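PDB 2A2L: uncharacterized protein from Klebsiella pneumoniae, which is of unknown function but belongs to the HbpS-like family, whose namesake degrades haem, so that a role in binding or breaking down haem is conceivable. Local coordinates for residues Cys60-Asn65 / Ile102-Gly107. Numbering follows the deposited sequence.
Sequences CDISLN and IIFGGG
Ile102 meets Asn65 through its CG1 branch: Ile102 CG1 lies 3.7 Å from Asn65 CB and equally close to the carbonyl carbon of Asn65, while Ile102 CD1 stands 4.0 Å from Asn65 CB. Because CG1 is anti to the carbonyl carbon of Ile102 (chi1 -49°), this branch reaches the helix, and CG2 is left to lie over the ring of Phe104, 3.8 Å above the plane and over its centre, a CH-pi type arrangement within the loop. One turn earlier in the helix, Ile62 makes looser contacts, its carbonyl O 4.1 Å from Ile102 CG1 and its CG2 4.3 Å from Phe104 CE1, where the methyl approaches the ring obliquely. Ile102 is thus wedged between the helix backbone and the aromatic ring, and no hydrogen bond joins the two segments directly.

Around this apolar patch, polar bonds link helix and loop: Ser69 OG bonds both Asn65 O and Ile102 N, and Lys66 NZ reaches Gly105 O. The amide oxygen OD1 of Asn65 is hydrogen-bonded to NE of Arg100, and Thr77 OG1 bonds Phe104 O.

Within the HbpS-like region, the buried contact therefore ties helix 59-72 to the loop leading into strand 107-111, at one edge of the four-stranded antiparallel sheet as counted within this chain. Thr96 of a second subunit packs on Ile62, and Ser89 of that subunit on Phe104. The helix itself lies against the sheet, with Ser63 on strands 36-41 and 116-123 and Leu64 on strands 36-41 and 46-51.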
ATOM      1  N   CYS A  60     -10.214   9.842 -12.567  1.00 22.49           N
ATOM      2  CA  CYS A  60     -10.424  10.536 -11.282  1.00 22.57           C
ATOM      3  C   CYS A  60      -9.173  10.713 -10.434  1.00 22.45           C
ATOM      4  O   CYS A  60      -8.949  11.806  -9.927  1.00 22.46           O
ATOM      5  CB  CYS A  60     -11.504   9.899 -10.401  1.00 22.47           C
ATOM      6  SG  CYS A  60     -12.820   9.047 -11.243  1.00 23.24           S
ATOM      7  N   ASP A  61      -8.415   9.635 -10.236  1.00 22.39           N
ATOM      8  CA  ASP A  61      -7.102   9.685  -9.577  1.00 22.42           C
ATOM      9  C   ASP A  61      -6.188  10.634 -10.354  1.00 22.36           C
ATOM     10  O   ASP A  61      -5.664  11.610  -9.805  1.00 22.29           O
ATOM     11  CB  ASP A  61      -6.460   8.270  -9.554  1.00 22.42           C
ATOM     12  CG  ASP A  61      -5.867   7.891  -8.191  1.00 22.61           C
ATOM     13  OD1 ASP A  61      -6.338   8.420  -7.157  1.00 42.06           O
ATOM     14  OD2 ASP A  61      -4.940   7.047  -8.154  1.00 32.99           O
ATOM     15  N   ILE A  62      -6.020  10.343 -11.642  1.00 22.36           N
ATOM     16  CA  ILE A  62      -5.229  11.201 -12.530  1.00 22.36           C
ATOM     17  C   ILE A  62      -5.572  12.677 -12.359  1.00 22.35           C
ATOM     18  O   ILE A  62      -4.688  13.491 -12.124  1.00 22.43           O
ATOM     19  CB  ILE A  62      -5.404  10.845 -14.030  1.00 22.35           C
ATOM     20  CG1 ILE A  62      -4.944   9.423 -14.306  1.00 22.24           C
ATOM     21  CG2 ILE A  62      -4.613  11.836 -14.894  1.00 22.21           C
ATOM     22  CD1 ILE A  62      -5.477   8.869 -15.617  1.00  6.74           C
ATOM     23  N   SER A  63      -6.850  13.015 -12.481  1.00 22.35           N
ATOM     24  CA  SER A  63      -7.274  14.419 -12.424  1.00 22.35           C
ATOM     25  C   SER A  63      -6.961  15.080 -11.092  1.00 22.26           C
ATOM     26  O   SER A  63      -6.412  16.191 -11.063  1.00 22.31           O
ATOM     27  CB  SER A  63      -8.759  14.561 -12.754  1.00 22.32           C
ATOM     28  OG  SER A  63      -9.292  15.719 -12.132  1.00 22.56           O
ATOM     29  N   LEU A  64      -7.299  14.400  -9.993  1.00 22.20           N
ATOM     30  CA  LEU A  64      -6.863  14.824  -8.639  1.00 22.11           C
ATOM     31  C   LEU A  64      -5.354  15.013  -8.536  1.00 22.01           C
ATOM     32  O   LEU A  64      -4.868  16.055  -8.116  1.00 22.07           O
ATOM     33  CB  LEU A  64      -7.357  13.852  -7.556  1.00 22.11           C
ATOM     34  CG  LEU A  64      -7.108  14.245  -6.094  1.00 22.16           C
ATOM     35  CD1 LEU A  64      -7.837  15.538  -5.752  1.00  5.05           C
ATOM     36  CD2 LEU A  64      -7.455  13.118  -5.090  1.00 22.17           C
ATOM     37  N   ASN A  65      -4.589  14.024  -8.944  1.00 21.94           N
ATOM     38  CA  ASN A  65      -3.142  14.145  -8.764  1.00 21.84           C
ATOM     39  C   ASN A  65      -2.450  15.166  -9.633  1.00 21.75           C
ATOM     40  O   ASN A  65      -1.408  15.680  -9.256  1.00 21.69           O
ATOM     41  CB  ASN A  65      -2.472  12.795  -8.868  1.00 21.81           C
ATOM     42  CG  ASN A  65      -2.963  11.862  -7.826  1.00 21.95           C
ATOM     43  OD1 ASN A  65      -3.169  12.254  -6.660  1.00 24.69           O
ATOM     44  ND2 ASN A  65      -3.184  10.625  -8.221  1.00 15.60           N
ATOM     45  N   ILE A 102       2.092  13.785 -11.471  1.00 20.53           N
ATOM     46  CA  ILE A 102       1.722  13.586 -12.866  1.00 20.62           C
ATOM     47  C   ILE A 102       2.613  14.383 -13.783  1.00 20.77           C
ATOM     48  O   ILE A 102       3.034  15.481 -13.431  1.00 20.76           O
ATOM     49  CB  ILE A 102       0.235  13.853 -13.142  1.00 20.66           C
ATOM     50  CG1 ILE A 102      -0.645  13.124 -12.118  1.00 20.44           C
ATOM     51  CG2 ILE A 102      -0.137  13.365 -14.537  1.00 20.45           C
ATOM     52  CD1 ILE A 102      -0.515  11.622 -12.203  1.00  6.85           C
ATOM     53  N   ILE A 103       2.943  13.809 -14.939  1.00 20.96           N
ATOM     54  CA  ILE A 103       4.064  14.303 -15.741  1.00 21.16           C
ATOM     55  C   ILE A 103       3.635  14.563 -17.175  1.00 21.30           C
ATOM     56  O   ILE A 103       4.468  14.721 -18.063  1.00 21.38           O
ATOM     57  CB  ILE A 103       5.289  13.325 -15.721  1.00 21.13           C
ATOM     58  CG1 ILE A 103       4.867  11.908 -16.123  1.00 21.20           C
ATOM     59  CG2 ILE A 103       5.968  13.360 -14.363  1.00 21.03           C
ATOM     60  CD1 ILE A 103       5.995  11.010 -16.516  1.00 23.22           C
ATOM     61  N   PHE A 104       2.332  14.596 -17.405  1.00 21.49           N
ATOM     62  CA  PHE A 104       1.806  15.123 -18.659  1.00 21.67           C
ATOM     63  C   PHE A 104       0.789  16.207 -18.355  1.00 21.80           C
ATOM     64  O   PHE A 104       0.227  16.253 -17.249  1.00 21.81           O
ATOM     65  CB  PHE A 104       1.236  14.021 -19.566  1.00 21.59           C
ATOM     66  CG  PHE A 104       0.490  12.945 -18.825  1.00 21.75           C
ATOM     67  CD1 PHE A 104      -0.886  13.055 -18.592  1.00 19.87           C
ATOM     68  CD2 PHE A 104       1.152  11.823 -18.356  1.00 10.84           C
ATOM     69  CE1 PHE A 104      -1.565  12.063 -17.896  1.00 25.28           C
ATOM     70  CE2 PHE A 104       0.476  10.833 -17.645  1.00 28.73           C
ATOM     71  CZ  PHE A 104      -0.888  10.952 -17.424  1.00 28.17           C
ATOM     72  N   GLY A 105       0.582  17.090 -19.333  1.00 21.94           N
ATOM     73  CA  GLY A 105      -0.244  18.268 -19.160  1.00 22.16           C
ATOM     74  C   GLY A 105      -1.640  17.958 -18.662  1.00 22.31           C
ATOM     75  O   GLY A 105      -2.145  16.844 -18.840  1.00 22.29           O
ATOM     76  N   GLY A 106      -2.260  18.945 -18.024  1.00 22.48           N
ATOM     77  CA  GLY A 106      -3.634  18.807 -17.586  1.00 22.77           C
ATOM     78  C   GLY A 106      -3.854  19.333 -16.187  1.00 23.02           C
ATOM     79  O   GLY A 106      -4.982  19.336 -15.697  1.00 22.99           O
ATOM     80  N   GLY A 107      -2.766  19.770 -15.545  1.00 23.25           N
ATOM     81  CA  GLY A 107      -2.801  20.237 -14.169  1.00 23.56           C
ATOM     82  C   GLY A 107      -2.187  21.608 -14.154  1.00 23.80           C
ATOM     83  O   GLY A 107      -1.105  21.789 -14.689  1.00 23.83           O
TER